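Long-range contacts in nucleoside permease NupG (Escherichia coli K-12, PDB 7DLA), which carries purine and pyrimidine nucleosides across the cell inner membrane together with protons, using the proton motive force to drive transport: residues A[16-21]-A[141-146]; A[23-28]-A[159-164]; A[146-151]-A[253-258]; A[262-267]-A[316-321]; A[296-301]-A[309-314]. The protein carries 1 engineered substitution. All blocks are in the same frame, centred on the assembly; numbering follows the deposited sequence.

Interaction 1. Residues A[16-21]-A[141-146]; sequences CLWGSW and IGFIMA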
# COMPACT_ATOMS: atom_id res chain seq x y z
N CYS A 16 3.40 -2.26 12.14
CA CYS A 16 3.75 -1.08 12.92
C CYS A 16 4.98 -0.43 12.32
O CYS A 16 4.98 0.78 12.07
CB CYS A 16 4.01 -1.48 14.36
SG CYS A 16 3.78 -0.12 15.46
N LEU A 17 6.02 -1.23 12.03
CA LEU A 17 7.25 -0.65 11.50
C LEU A 17 6.99 0.08 10.19
O LEU A 17 7.60 1.11 9.92
CB LEU A 17 8.34 -1.70 11.30
CG LEU A 17 8.31 -2.73 10.16
CD1 LEU A 17 8.95 -2.24 8.85
CD2 LEU A 17 8.99 -3.99 10.61
N TRP A 18 6.10 -0.46 9.35
CA TRP A 18 5.78 0.22 8.10
C TRP A 18 4.98 1.51 8.33
O TRP A 18 5.31 2.55 7.76
CB TRP A 18 5.03 -0.73 7.17
CG TRP A 18 5.32 -0.53 5.68
CD1 TRP A 18 6.48 -0.05 5.13
CD2 TRP A 18 4.48 -0.90 4.58
NE1 TRP A 18 6.39 -0.05 3.76
CE2 TRP A 18 5.17 -0.57 3.40
CE3 TRP A 18 3.20 -1.46 4.49
CZ2 TRP A 18 4.63 -0.79 2.13
CZ3 TRP A 18 2.67 -1.67 3.24
CH2 TRP A 18 3.38 -1.33 2.07
N GLY A 19 3.91 1.44 9.14
CA GLY A 19 3.04 2.59 9.33
C GLY A 19 3.70 3.78 9.99
O GLY A 19 3.26 4.91 9.81
N SER A 20 4.79 3.53 10.72
CA SER A 20 5.45 4.60 11.46
C SER A 20 5.92 5.72 10.54
O SER A 20 6.05 6.88 10.97
CB SER A 20 6.63 4.02 12.25
OG SER A 20 7.62 3.48 11.38
N TRP A 21 6.18 5.41 9.27
CA TRP A 21 6.75 6.35 8.32
C TRP A 21 6.05 6.37 6.96
O TRP A 21 6.25 7.32 6.20
CB TRP A 21 8.23 6.03 8.12
CG TRP A 21 8.51 4.73 7.40
CD1 TRP A 21 8.85 3.52 7.96
CD2 TRP A 21 8.51 4.53 5.98
NE1 TRP A 21 9.05 2.58 6.96
CE2 TRP A 21 8.85 3.18 5.75
CE3 TRP A 21 8.26 5.37 4.89
CZ2 TRP A 21 8.94 2.66 4.47
CZ3 TRP A 21 8.34 4.85 3.65
CH2 TRP A 21 8.69 3.51 3.44
N ILE A 141 -3.97 -2.92 13.42
CA ILE A 141 -3.86 -2.10 14.66
C ILE A 141 -2.44 -1.54 14.71
O ILE A 141 -2.28 -0.37 15.01
CB ILE A 141 -4.19 -2.92 15.91
CG1 ILE A 141 -5.65 -3.36 15.94
CG2 ILE A 141 -3.85 -2.13 17.15
CD1 ILE A 141 -6.11 -3.79 17.29
N GLY A 142 -1.44 -2.38 14.46
CA GLY A 142 -0.09 -1.85 14.45
C GLY A 142 0.05 -0.65 13.55
O GLY A 142 0.60 0.39 13.94
N PHE A 143 -0.50 -0.75 12.34
CA PHE A 143 -0.40 0.34 11.38
C PHE A 143 -1.11 1.60 11.88
O PHE A 143 -0.49 2.67 11.97
CB PHE A 143 -1.00 -0.11 10.04
CG PHE A 143 -0.41 0.62 8.86
CD1 PHE A 143 0.78 0.18 8.30
CD2 PHE A 143 -1.04 1.71 8.29
CE1 PHE A 143 1.34 0.81 7.22
CE2 PHE A 143 -0.48 2.35 7.22
CZ PHE A 143 0.72 1.91 6.68
N ILE A 144 -2.42 1.50 12.16
CA ILE A 144 -3.16 2.72 12.53
C ILE A 144 -2.63 3.33 13.83
O ILE A 144 -2.56 4.56 13.96
CB ILE A 144 -4.68 2.46 12.60
CG1 ILE A 144 -5.19 1.89 11.26
CG2 ILE A 144 -5.43 3.73 13.03
CD1 ILE A 144 -6.73 1.75 11.16
N MET A 145 -2.20 2.51 14.78
CA MET A 145 -1.62 3.07 15.98
C MET A 145 -0.28 3.70 15.71
O MET A 145 0.02 4.73 16.30
CB MET A 145 -1.48 1.99 17.03
CG MET A 145 -2.41 2.12 18.18
SD MET A 145 -1.91 0.79 19.27
CE MET A 145 -0.13 1.03 19.25
N ALA A 146 0.57 3.10 14.87
CA ALA A 146 1.85 3.73 14.56
C ALA A 146 1.62 5.12 13.99
O ALA A 146 2.29 6.08 14.38
CB ALA A 146 2.67 2.88 13.61

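Interaction 2. Residues A[23-28]-A[159-164]; sequences TTLGSY and HMQLYI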
# COMPACT_ATOMS: atom_id res chain seq x y z
N THR A 23 3.05 6.89 5.49
CA THR A 23 2.19 7.97 5.02
C THR A 23 2.77 9.36 5.24
O THR A 23 2.42 10.30 4.52
CB THR A 23 0.83 7.90 5.72
OG1 THR A 23 0.98 8.24 7.11
CG2 THR A 23 0.20 6.50 5.55
N THR A 24 3.63 9.50 6.22
CA THR A 24 4.19 10.78 6.60
C THR A 24 5.46 11.13 5.82
O THR A 24 5.73 12.32 5.65
CB THR A 24 4.46 10.71 8.09
OG1 THR A 24 5.35 9.62 8.31
CG2 THR A 24 3.16 10.43 8.84
N LEU A 25 6.17 10.13 5.30
CA LEU A 25 7.48 10.35 4.68
C LEU A 25 7.43 11.37 3.54
O LEU A 25 8.40 12.09 3.29
CB LEU A 25 8.04 9.02 4.17
CG LEU A 25 9.48 9.12 3.65
CD1 LEU A 25 10.51 9.62 4.68
CD2 LEU A 25 9.95 7.86 2.92
N GLY A 26 6.32 11.44 2.83
CA GLY A 26 6.19 12.49 1.83
C GLY A 26 6.32 13.86 2.44
O GLY A 26 7.10 14.68 1.98
N SER A 27 5.55 14.10 3.51
CA SER A 27 5.56 15.40 4.22
C SER A 27 6.97 15.71 4.73
O SER A 27 7.44 16.86 4.53
CB SER A 27 4.56 15.42 5.34
OG SER A 27 3.26 15.73 4.86
N TYR A 28 7.63 14.73 5.36
CA TYR A 28 8.97 14.92 5.90
C TYR A 28 9.96 15.24 4.78
O TYR A 28 10.89 16.04 4.98
CB TYR A 28 9.38 13.68 6.70
CG TYR A 28 10.86 13.51 6.94
CD1 TYR A 28 11.54 14.21 7.95
CD2 TYR A 28 11.58 12.62 6.15
CE1 TYR A 28 12.93 14.02 8.17
CE2 TYR A 28 12.94 12.42 6.35
CZ TYR A 28 13.62 13.12 7.36
OH TYR A 28 14.98 12.86 7.48
N HIS A 159 12.23 13.25 11.20
CA HIS A 159 13.02 12.06 10.86
C HIS A 159 12.94 11.00 11.95
O HIS A 159 13.48 9.90 11.80
CB HIS A 159 14.50 12.40 10.65
CG HIS A 159 15.24 12.64 11.93
ND1 HIS A 159 14.78 13.49 12.91
CD2 HIS A 159 16.38 12.09 12.41
CE1 HIS A 159 15.62 13.48 13.93
NE2 HIS A 159 16.60 12.64 13.65
N MET A 160 12.34 11.36 13.07
CA MET A 160 12.19 10.42 14.16
C MET A 160 11.36 9.21 13.74
O MET A 160 11.68 8.07 14.12
CB MET A 160 11.57 11.13 15.36
CG MET A 160 12.61 11.68 16.31
SD MET A 160 13.50 10.25 16.92
CE MET A 160 12.13 9.37 17.64
N GLN A 161 10.31 9.44 12.96
CA GLN A 161 9.47 8.35 12.50
C GLN A 161 10.32 7.19 11.99
O GLN A 161 10.02 6.02 12.28
CB GLN A 161 8.53 8.86 11.41
CG GLN A 161 9.27 9.32 10.17
CD GLN A 161 8.34 9.82 9.09
OE1 GLN A 161 7.21 10.16 9.39
NE2 GLN A 161 8.81 9.91 7.85
N LEU A 162 11.42 7.51 11.31
CA LEU A 162 12.28 6.50 10.71
C LEU A 162 13.07 5.73 11.77
O LEU A 162 13.24 4.51 11.68
CB LEU A 162 13.22 7.18 9.72
CG LEU A 162 12.72 7.51 8.32
CD1 LEU A 162 13.86 8.08 7.54
CD2 LEU A 162 12.13 6.33 7.58
N TYR A 163 13.56 6.44 12.79
CA TYR A 163 14.25 5.76 13.88
C TYR A 163 13.31 4.77 14.53
O TYR A 163 13.68 3.63 14.81
CB TYR A 163 14.79 6.77 14.89
CG TYR A 163 16.16 7.22 14.50
CD1 TYR A 163 17.01 6.35 13.85
CD2 TYR A 163 16.59 8.52 14.71
CE1 TYR A 163 18.25 6.72 13.45
CE2 TYR A 163 17.86 8.92 14.29
CZ TYR A 163 18.68 8.00 13.66
OH TYR A 163 19.94 8.32 13.22
N ILE A 164 12.06 5.19 14.74
CA ILE A 164 11.06 4.33 15.38
C ILE A 164 10.75 3.12 14.51
O ILE A 164 10.62 2.00 15.01
CB ILE A 164 9.80 5.17 15.66
CG1 ILE A 164 10.18 6.38 16.51
CG2 ILE A 164 8.74 4.33 16.35
CD1 ILE A 164 9.01 7.24 16.86

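Interaction 3. Residues A[146-151]-A[253-258]; sequences AMWVVS and ASIIMS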
# COMPACT_ATOMS: atom_id res chain seq x y z
N ALA A 146 0.57 3.10 14.87
CA ALA A 146 1.85 3.73 14.56
C ALA A 146 1.62 5.12 13.99
O ALA A 146 2.29 6.08 14.38
CB ALA A 146 2.67 2.88 13.61
N MET A 147 0.66 5.24 13.08
CA MET A 147 0.25 6.55 12.58
C MET A 147 -0.16 7.45 13.73
O MET A 147 0.30 8.60 13.83
CB MET A 147 -0.92 6.38 11.61
CG MET A 147 -0.54 5.83 10.23
SD MET A 147 -1.98 5.37 9.21
CE MET A 147 -2.91 6.88 9.26
N TRP A 148 -1.02 6.94 14.62
CA TRP A 148 -1.48 7.74 15.76
C TRP A 148 -0.32 8.21 16.63
O TRP A 148 -0.28 9.36 17.09
CB TRP A 148 -2.46 6.91 16.59
CG TRP A 148 -3.83 6.89 16.06
CD1 TRP A 148 -4.21 6.95 14.74
CD2 TRP A 148 -5.04 6.74 16.81
NE1 TRP A 148 -5.58 6.87 14.64
CE2 TRP A 148 -6.11 6.73 15.89
CE3 TRP A 148 -5.32 6.62 18.17
CZ2 TRP A 148 -7.43 6.61 16.29
CZ3 TRP A 148 -6.63 6.49 18.57
CH2 TRP A 148 -7.67 6.49 17.64
N VAL A 149 0.63 7.32 16.87
CA VAL A 149 1.70 7.62 17.81
C VAL A 149 2.58 8.70 17.23
O VAL A 149 2.70 9.80 17.80
CB VAL A 149 2.51 6.35 18.13
CG1 VAL A 149 3.79 6.71 18.82
CG2 VAL A 149 1.70 5.35 18.96
N VAL A 150 3.16 8.42 16.06
CA VAL A 150 4.07 9.39 15.44
C VAL A 150 3.37 10.73 15.26
O VAL A 150 3.98 11.79 15.46
CB VAL A 150 4.65 8.84 14.12
CG1 VAL A 150 5.15 9.97 13.20
CG2 VAL A 150 5.77 7.87 14.43
N SER A 151 2.08 10.72 14.92
CA SER A 151 1.37 11.99 14.86
C SER A 151 1.36 12.69 16.22
O SER A 151 1.75 13.85 16.32
CB SER A 151 -0.06 11.79 14.35
OG SER A 151 -0.61 13.03 13.93
N ALA A 253 -2.20 15.38 10.94
CA ALA A 253 -2.86 14.88 9.74
C ALA A 253 -2.98 13.37 9.77
O ALA A 253 -4.01 12.82 9.36
CB ALA A 253 -2.12 15.33 8.49
N SER A 254 -1.94 12.68 10.26
CA SER A 254 -1.99 11.23 10.34
C SER A 254 -3.21 10.75 11.12
O SER A 254 -3.80 9.71 10.79
CB SER A 254 -0.70 10.68 10.94
OG SER A 254 0.41 11.05 10.13
N ILE A 255 -3.69 11.55 12.07
CA ILE A 255 -4.88 11.17 12.82
C ILE A 255 -6.13 11.24 11.94
O ILE A 255 -7.04 10.42 12.07
CB ILE A 255 -5.01 12.05 14.07
CG1 ILE A 255 -3.71 12.00 14.85
CG2 ILE A 255 -6.13 11.56 14.98
CD1 ILE A 255 -3.30 10.60 15.13
N ILE A 256 -6.20 12.21 11.03
CA ILE A 256 -7.37 12.29 10.16
C ILE A 256 -7.28 11.28 9.01
O ILE A 256 -8.26 10.58 8.70
CB ILE A 256 -7.54 13.73 9.65
CG1 ILE A 256 -7.55 14.68 10.85
CG2 ILE A 256 -8.81 13.84 8.76
CD1 ILE A 256 -8.58 14.32 11.92
N MET A 257 -6.10 11.18 8.39
CA MET A 257 -5.84 10.15 7.40
C MET A 257 -6.12 8.75 7.92
O MET A 257 -6.48 7.89 7.13
CB MET A 257 -4.39 10.25 6.90
CG MET A 257 -4.05 11.57 6.18
SD MET A 257 -4.83 11.81 4.54
CE MET A 257 -4.16 10.49 3.53
N SER A 258 -5.95 8.49 9.21
CA SER A 258 -6.18 7.13 9.69
C SER A 258 -7.58 6.63 9.35
O SER A 258 -7.77 5.45 9.01
CB SER A 258 -5.95 7.07 11.19
OG SER A 258 -6.88 7.91 11.83

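Interaction 4. Residues A[262-267]-A[316-321]; sequences ISETLF and IVYGCA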
# COMPACT_ATOMS: atom_id res chain seq x y z
N ILE A 262 -9.02 2.88 8.67
CA ILE A 262 -10.21 2.43 9.38
C ILE A 262 -11.28 1.97 8.38
O ILE A 262 -11.76 0.83 8.42
CB ILE A 262 -10.73 3.57 10.28
CG1 ILE A 262 -9.69 3.97 11.30
CG2 ILE A 262 -11.88 3.10 11.13
CD1 ILE A 262 -10.20 5.00 12.27
N SER A 263 -11.64 2.86 7.45
CA SER A 263 -12.74 2.57 6.54
C SER A 263 -12.37 1.47 5.54
O SER A 263 -13.24 0.71 5.12
CB SER A 263 -13.17 3.83 5.80
OG SER A 263 -14.40 3.60 5.19
N GLU A 264 -11.09 1.38 5.17
CA GLU A 264 -10.65 0.29 4.31
C GLU A 264 -10.87 -1.05 4.98
O GLU A 264 -11.31 -2.01 4.34
CB GLU A 264 -9.18 0.45 3.98
CG GLU A 264 -8.56 -0.84 3.49
CD GLU A 264 -7.10 -0.67 3.15
OE1 GLU A 264 -6.55 0.43 3.41
OE2 GLU A 264 -6.54 -1.63 2.57
N THR A 265 -10.54 -1.17 6.27
CA THR A 265 -10.77 -2.43 6.98
C THR A 265 -12.26 -2.77 7.00
O THR A 265 -12.67 -3.88 6.61
CB THR A 265 -10.20 -2.37 8.41
OG1 THR A 265 -8.78 -2.16 8.39
CG2 THR A 265 -10.50 -3.66 9.16
N LEU A 266 -13.09 -1.81 7.42
CA LEU A 266 -14.52 -2.11 7.50
C LEU A 266 -15.11 -2.44 6.12
O LEU A 266 -15.97 -3.33 5.98
CB LEU A 266 -15.27 -0.95 8.11
CG LEU A 266 -14.79 -0.52 9.48
CD1 LEU A 266 -15.58 0.70 9.87
CD2 LEU A 266 -15.02 -1.63 10.44
N PHE A 267 -14.66 -1.75 5.09
CA PHE A 267 -15.22 -1.98 3.78
C PHE A 267 -14.74 -3.30 3.20
O PHE A 267 -15.50 -3.98 2.50
CB PHE A 267 -14.88 -0.80 2.88
CG PHE A 267 -15.97 0.23 2.78
CD1 PHE A 267 -17.06 0.03 1.95
CD2 PHE A 267 -15.93 1.37 3.53
CE1 PHE A 267 -18.08 0.98 1.86
CE2 PHE A 267 -16.94 2.32 3.44
CZ PHE A 267 -18.01 2.13 2.62
N ILE A 316 -13.83 8.32 4.49
CA ILE A 316 -14.75 7.18 4.43
C ILE A 316 -14.79 6.60 3.02
O ILE A 316 -14.68 5.38 2.82
CB ILE A 316 -16.16 7.62 4.87
CG1 ILE A 316 -16.18 8.12 6.32
CG2 ILE A 316 -17.14 6.45 4.65
CD1 ILE A 316 -15.73 7.10 7.26
N VAL A 317 -14.95 7.47 2.01
CA VAL A 317 -15.03 7.00 0.63
C VAL A 317 -13.77 6.26 0.23
O VAL A 317 -13.81 5.35 -0.63
CB VAL A 317 -15.33 8.17 -0.33
CG1 VAL A 317 -15.82 7.62 -1.63
CG2 VAL A 317 -16.45 9.00 0.20
N TYR A 318 -12.64 6.61 0.83
CA TYR A 318 -11.38 5.99 0.45
C TYR A 318 -11.42 4.48 0.63
O TYR A 318 -10.77 3.74 -0.12
CB TYR A 318 -10.24 6.58 1.29
CG TYR A 318 -8.95 5.82 1.16
CD1 TYR A 318 -8.09 6.04 0.09
CD2 TYR A 318 -8.61 4.85 2.07
CE1 TYR A 318 -6.91 5.33 -0.03
CE2 TYR A 318 -7.45 4.14 1.96
CZ TYR A 318 -6.60 4.38 0.92
OH TYR A 318 -5.44 3.65 0.85
N GLY A 319 -12.14 3.99 1.64
CA GLY A 319 -12.01 2.59 1.99
C GLY A 319 -12.63 1.69 0.94
O GLY A 319 -12.01 0.74 0.46
N CYS A 320 -13.88 1.97 0.60
CA CYS A 320 -14.47 1.36 -0.58
C CYS A 320 -13.57 1.54 -1.80
O CYS A 320 -13.13 0.56 -2.41
CB CYS A 320 -15.86 1.96 -0.80
SG CYS A 320 -16.38 1.89 -2.46
N ALA A 321 -13.23 2.79 -2.13
CA ALA A 321 -12.41 3.05 -3.32
C ALA A 321 -11.19 2.14 -3.41
O ALA A 321 -10.89 1.61 -4.49
CB ALA A 321 -11.97 4.52 -3.33

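Interaction 5. Residues A[296-301]-A[309-314]; sequences ALFAYG and VLLVLS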
# COMPACT_ATOMS: atom_id res chain seq x y z
N ALA A 296 -12.41 14.58 -5.40
CA ALA A 296 -13.27 15.77 -5.41
C ALA A 296 -13.42 16.36 -4.01
O ALA A 296 -13.40 17.58 -3.84
CB ALA A 296 -14.63 15.42 -5.99
N LEU A 297 -13.59 15.50 -3.00
CA LEU A 297 -13.77 15.98 -1.64
C LEU A 297 -12.47 16.56 -1.04
O LEU A 297 -12.51 17.49 -0.22
CB LEU A 297 -14.34 14.85 -0.79
CG LEU A 297 -15.82 14.55 -0.98
CD1 LEU A 297 -16.20 13.37 -0.17
CD2 LEU A 297 -16.70 15.71 -0.58
N PHE A 298 -11.32 15.99 -1.44
CA PHE A 298 -10.02 16.58 -1.11
C PHE A 298 -9.85 17.97 -1.73
O PHE A 298 -9.27 18.86 -1.11
CB PHE A 298 -8.92 15.65 -1.60
CG PHE A 298 -8.30 14.82 -0.53
CD1 PHE A 298 -9.08 14.21 0.43
CD2 PHE A 298 -6.94 14.52 -0.59
CE1 PHE A 298 -8.50 13.41 1.38
CE2 PHE A 298 -6.36 13.70 0.34
CZ PHE A 298 -7.13 13.15 1.33
N ALA A 299 -10.32 18.13 -2.98
CA ALA A 299 -10.22 19.40 -3.69
C ALA A 299 -10.96 20.54 -3.00
O ALA A 299 -10.51 21.69 -3.07
CB ALA A 299 -10.73 19.24 -5.11
N TYR A 300 -12.06 20.27 -2.32
CA TYR A 300 -12.76 21.30 -1.58
C TYR A 300 -12.61 21.17 -0.08
O TYR A 300 -13.27 21.91 0.66
CB TYR A 300 -14.23 21.31 -1.98
CG TYR A 300 -14.37 21.61 -3.43
CD1 TYR A 300 -14.10 20.66 -4.39
CD2 TYR A 300 -14.72 22.89 -3.84
CE1 TYR A 300 -14.22 20.95 -5.74
CE2 TYR A 300 -14.82 23.20 -5.17
CZ TYR A 300 -14.58 22.23 -6.12
OH TYR A 300 -14.70 22.56 -7.45
N GLY A 301 -11.74 20.26 0.36
CA GLY A 301 -11.50 20.03 1.79
C GLY A 301 -10.89 21.25 2.47
O GLY A 301 -10.02 21.89 1.85
N VAL A 309 -15.85 18.56 7.12
CA VAL A 309 -16.89 17.57 6.88
C VAL A 309 -16.59 16.84 5.58
O VAL A 309 -16.47 15.60 5.56
CB VAL A 309 -18.28 18.24 6.85
CG1 VAL A 309 -19.32 17.28 6.27
CG2 VAL A 309 -18.67 18.75 8.23
N LEU A 310 -16.38 17.61 4.50
CA LEU A 310 -15.97 17.05 3.21
C LEU A 310 -14.70 16.20 3.32
O LEU A 310 -14.60 15.14 2.70
CB LEU A 310 -15.76 18.17 2.17
CG LEU A 310 -16.91 19.02 1.57
CD1 LEU A 310 -16.53 19.57 0.20
CD2 LEU A 310 -18.22 18.25 1.43
N LEU A 311 -13.73 16.65 4.10
CA LEU A 311 -12.49 15.89 4.23
C LEU A 311 -12.72 14.52 4.86
O LEU A 311 -12.18 13.50 4.40
CB LEU A 311 -11.49 16.70 5.05
CG LEU A 311 -10.75 17.81 4.32
CD1 LEU A 311 -9.70 18.35 5.25
CD2 LEU A 311 -10.10 17.30 3.07
N VAL A 312 -13.55 14.47 5.91
CA VAL A 312 -13.84 13.21 6.60
C VAL A 312 -14.65 12.28 5.69
O VAL A 312 -14.41 11.06 5.65
CB VAL A 312 -14.58 13.50 7.92
CG1 VAL A 312 -15.37 12.28 8.40
CG2 VAL A 312 -13.60 13.96 8.97
N LEU A 313 -15.63 12.85 4.99
CA LEU A 313 -16.35 12.14 3.93
C LEU A 313 -15.40 11.48 2.96
O LEU A 313 -15.57 10.30 2.61
CB LEU A 313 -17.27 13.11 3.21
CG LEU A 313 -18.74 13.11 3.57
CD1 LEU A 313 -18.99 13.21 5.04
CD2 LEU A 313 -19.30 14.33 2.89
N SER A 314 -14.39 12.22 2.50
CA SER A 314 -13.40 11.63 1.62
C SER A 314 -12.73 10.43 2.26
O SER A 314 -12.60 9.37 1.63
CB SER A 314 -12.34 12.65 1.23
OG SER A 314 -11.37 12.03 0.40

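Interaction 1. Residues A[16-21]-A[141-146]
Phe-143 lays one face of its ring against the bare CA of Gly-19. That CA sits 3.5 Å from the centroid of the Phe-143 ring, displaced toward the rim, which makes a CH-pi contact. The CB bond of Phe-143 points away from segment 16-21, but CG, anti to the backbone N (chi1 -153°), starts the ring back toward Gly-19. This is the tight part of the contact, and a CB on Gly-19 would run into the ring. Beside it, Ala-146 turns its CB toward the other helix and places it 3.5 Å from the O of Cys-16 and 3.6 Å from the N of Ser-20. SG of Cys-16 meets the same methyl at 3.7 Å, measured to CB of Ala-146. Gly-142 has no side chain, and its CA comes within 4.2 Å of the CA of Cys-16. The contact joins the first and fifth transmembrane helices of this major facilitator superfamily transporter. The loose side is Trp-18 against the rim of Phe-143, both partly exposed. The two side chains cross obliquely, and CB of Trp-18 stays 4.0 Å from CE1 of Phe-143. The Trp-18 ring also stacks on Tyr-106 of helix 92-122. An alanine in place of Phe-143 would probably leave a gap over Gly-19 and deprive CB of Trp-18 of this neighbour. OG of Ser-20 turns back within its own segment and hydrogen-bonds to the O of Leu-17.

Interaction 2. Residues A[23-28]-A[159-164]
The periplasmic part of the first transmembrane span, where helix 25-32 follows a non-helical turn, meets the start of the sixth span through Tyr-28, Leu-25 and Gln-161. Tyr-28 turns toward the other segment, with CG anti to its backbone N (chi1 161°). Its ring and hydroxyl meet the backbone N, CA and CB of His-159. The CE1 corner of Tyr-28 comes 3.2 Å from the N of His-159 and 3.3 Å from the CA of His-159. The hydroxyl reaches past the backbone, and OH of Tyr-28 lies 3.2 Å from CB of His-159. The imidazole end leads away from this meeting point. The two side chains run obliquely to each other. Gln-161 extends straight beyond CG (chi2 180°) and carries its amide to the backbone and side chain of Leu-25, crossing that leucine at about a right angle. The Gln-161 side chain also slides past Thr-24 in the opposite direction, and the orientation of its amide is doubtful. Backbones stay well apart, with 7.0 Å between the CA atoms of Tyr-28 and His-159. Around the contact, Leu-25 touches Ile-99 and Tyr-28 touches Met-95, both of helix 92-122. Gln-161 packs on Val-150 of helix 138-152, and OG of Ser-27 hydrogen-bonds to Asn-232 and Thr-233 of helix 226-236.

Interaction 3. Residues A[146-151]-A[253-258]
Trp-148 and Ile-255 meet where the fifth and eighth transmembrane helices of the transporter run nearly antiparallel. The contact joins the N-terminal six-helix half of the major facilitator fold to the C-terminal half, toward the periplasmic side. The short segments pass 8.2 Å apart, axis to axis, at an angle of 160°. CB of Trp-148 starts beside CD1 of Ile-255, and CG follows at 3.9 Å from that same CD1. Next along the indole, CD1 of Trp-148 is 3.8 Å from CD1 of Ile-255. The two side chains cross at about a right angle. NE1 then reaches the other helix. It gives a weak hydrogen bond to OG of Ser-258, 3.3 Å from NE1 of Trp-148, with an N-H...O angle of 155°. The serine lies at the indole edge, near the ring plane. OG of Ser-258 is also hydrogen-bonded to the O of Ile-255. Trp-148 lies on the surface of the protein. The buried flank is carried by Met-147, whose chain bends at chi3 (53°) and brings its methyl onto the facing backbone. There CE of Met-147 is 3.3 Å from the O of Ser-254, and it also touches CA of Ser-258. Ser-151 packs between Ser-254 and Ile-255, with its CB 3.6 Å from CB of Ser-254. Its hydroxyl is hydrogen-bonded to Glu-156, outside both segments. OG of Ser-151 also lies 3.4 Å from CG1 of Ile-255.

Interaction 4. Residues A[262-267]-A[316-321]
The ring of Phe-267 lies with one face on Cys-320. CB of Cys-320 stands over that face, offset toward the rim, 3.8 Å from the centroid of the Phe-267 ring, in a CH-pi contact. The backbone N of Cys-320 lies over the same ring, 3.5 Å from CG of Phe-267. SG of Cys-320 is farther off and oblique, at 5.2 Å from the Phe-267 centroid. At the ring edge, in plane, sits the O of Ser-263 from the phenylalanine's own helix. CE2 of Phe-267 reaches Ile-316, with CG2 of that residue 4.3 Å away. Tyr-318 is the second flat group of the contact. It runs side by side with Glu-264, pointing the same way, and the carboxylate and ring planes are 69° apart. OE1 of Glu-264 lies at the Tyr-318 edge, and OH of Tyr-318 hydrogen-bonds to Asn-228. The segments belong to the eighth and tenth transmembrane helices, in the C-terminal half of the major facilitator fold. The axes of segments 262-267 and 316-321 pass 7.0 Å apart and cross at -45°. Gly-319 lies at this close crossing. A side chain on it would run into the backbone of Ser-263 and Glu-264, and its absence lets the helices come this near. An alanine in place of Phe-267 would probably open a gap beside CB of Cys-320 and leave Ile-316 CG2 without this apolar neighbour. OG of Ser-263, anti to its backbone N (chi1 -166°), hydrogen-bonds to the O of Ile-316 at 3.0 Å. It approaches in the carbonyl plane, on a lone pair, and that oxygen also accepts from the N of Gly-319.

Interaction 5. Residues A[296-301]-A[309-314]
The backbones of Gly-301 and Leu-311 come together just after helix 253-299 ends, with 4.9 Å between their CA atoms. Tyr-300 is the first residue to leave helical geometry. This is a helical hairpin: the ninth and tenth transmembrane helices are joined by a short periplasmic turn, and the contact packs the two arms near that turn. Leu-297 is the main wedge. Its CB points toward the other helix and lies 3.5 Å from the O of Leu-310. Its two methyls then part. CD1 of Leu-297 goes to CB of Leu-313, at 3.6 Å, and also meets the N of Ser-314. CD2 of Leu-297 goes to CD2 of Leu-310, at 3.6 Å, and these two leucines cross at about a right angle. CD1 of Leu-310 reaches CB of Tyr-300, at 3.6 Å, while the tyrosine ring leads away on the surface. Nearer the turn, CD2 of Leu-311 rests 3.3 Å from the CA of Gly-301. That same methyl borders the ring of Phe-298, 4.2 Å from its CD1. The Phe-298 ring also meets Trp-384 of helix 380-402 edge-to-face. OG of Ser-314 is anti to its backbone N (chi1 178°) and hydrogen-bonds to Arg-294. In the model, OG of Ser-314 also lies 3.2 Å from CD1 of Phe-298.

From the N terminus, the first transmembrane span is met twice: interaction 1 closes a loop from helix 3-19 to helix 138-152, and interaction 2 closes one from helix 25-32 to helix 160-177. These loops cross, and both lie within the N-terminal half of the fold. Interaction 3 starts where interaction 1 ends, sharing Ala-146, and joins the two halves through helix 253-299; it crosses interaction 2, and Thr-24 touches Ser-254. Interactions 4 and 5 lie within the C-terminal half. Interaction 4 joins helix 253-299 to helix 305-335, and interaction 5 lies within that loop as their hairpin. Met-257 and Phe-298 touch between interactions 3 and 5.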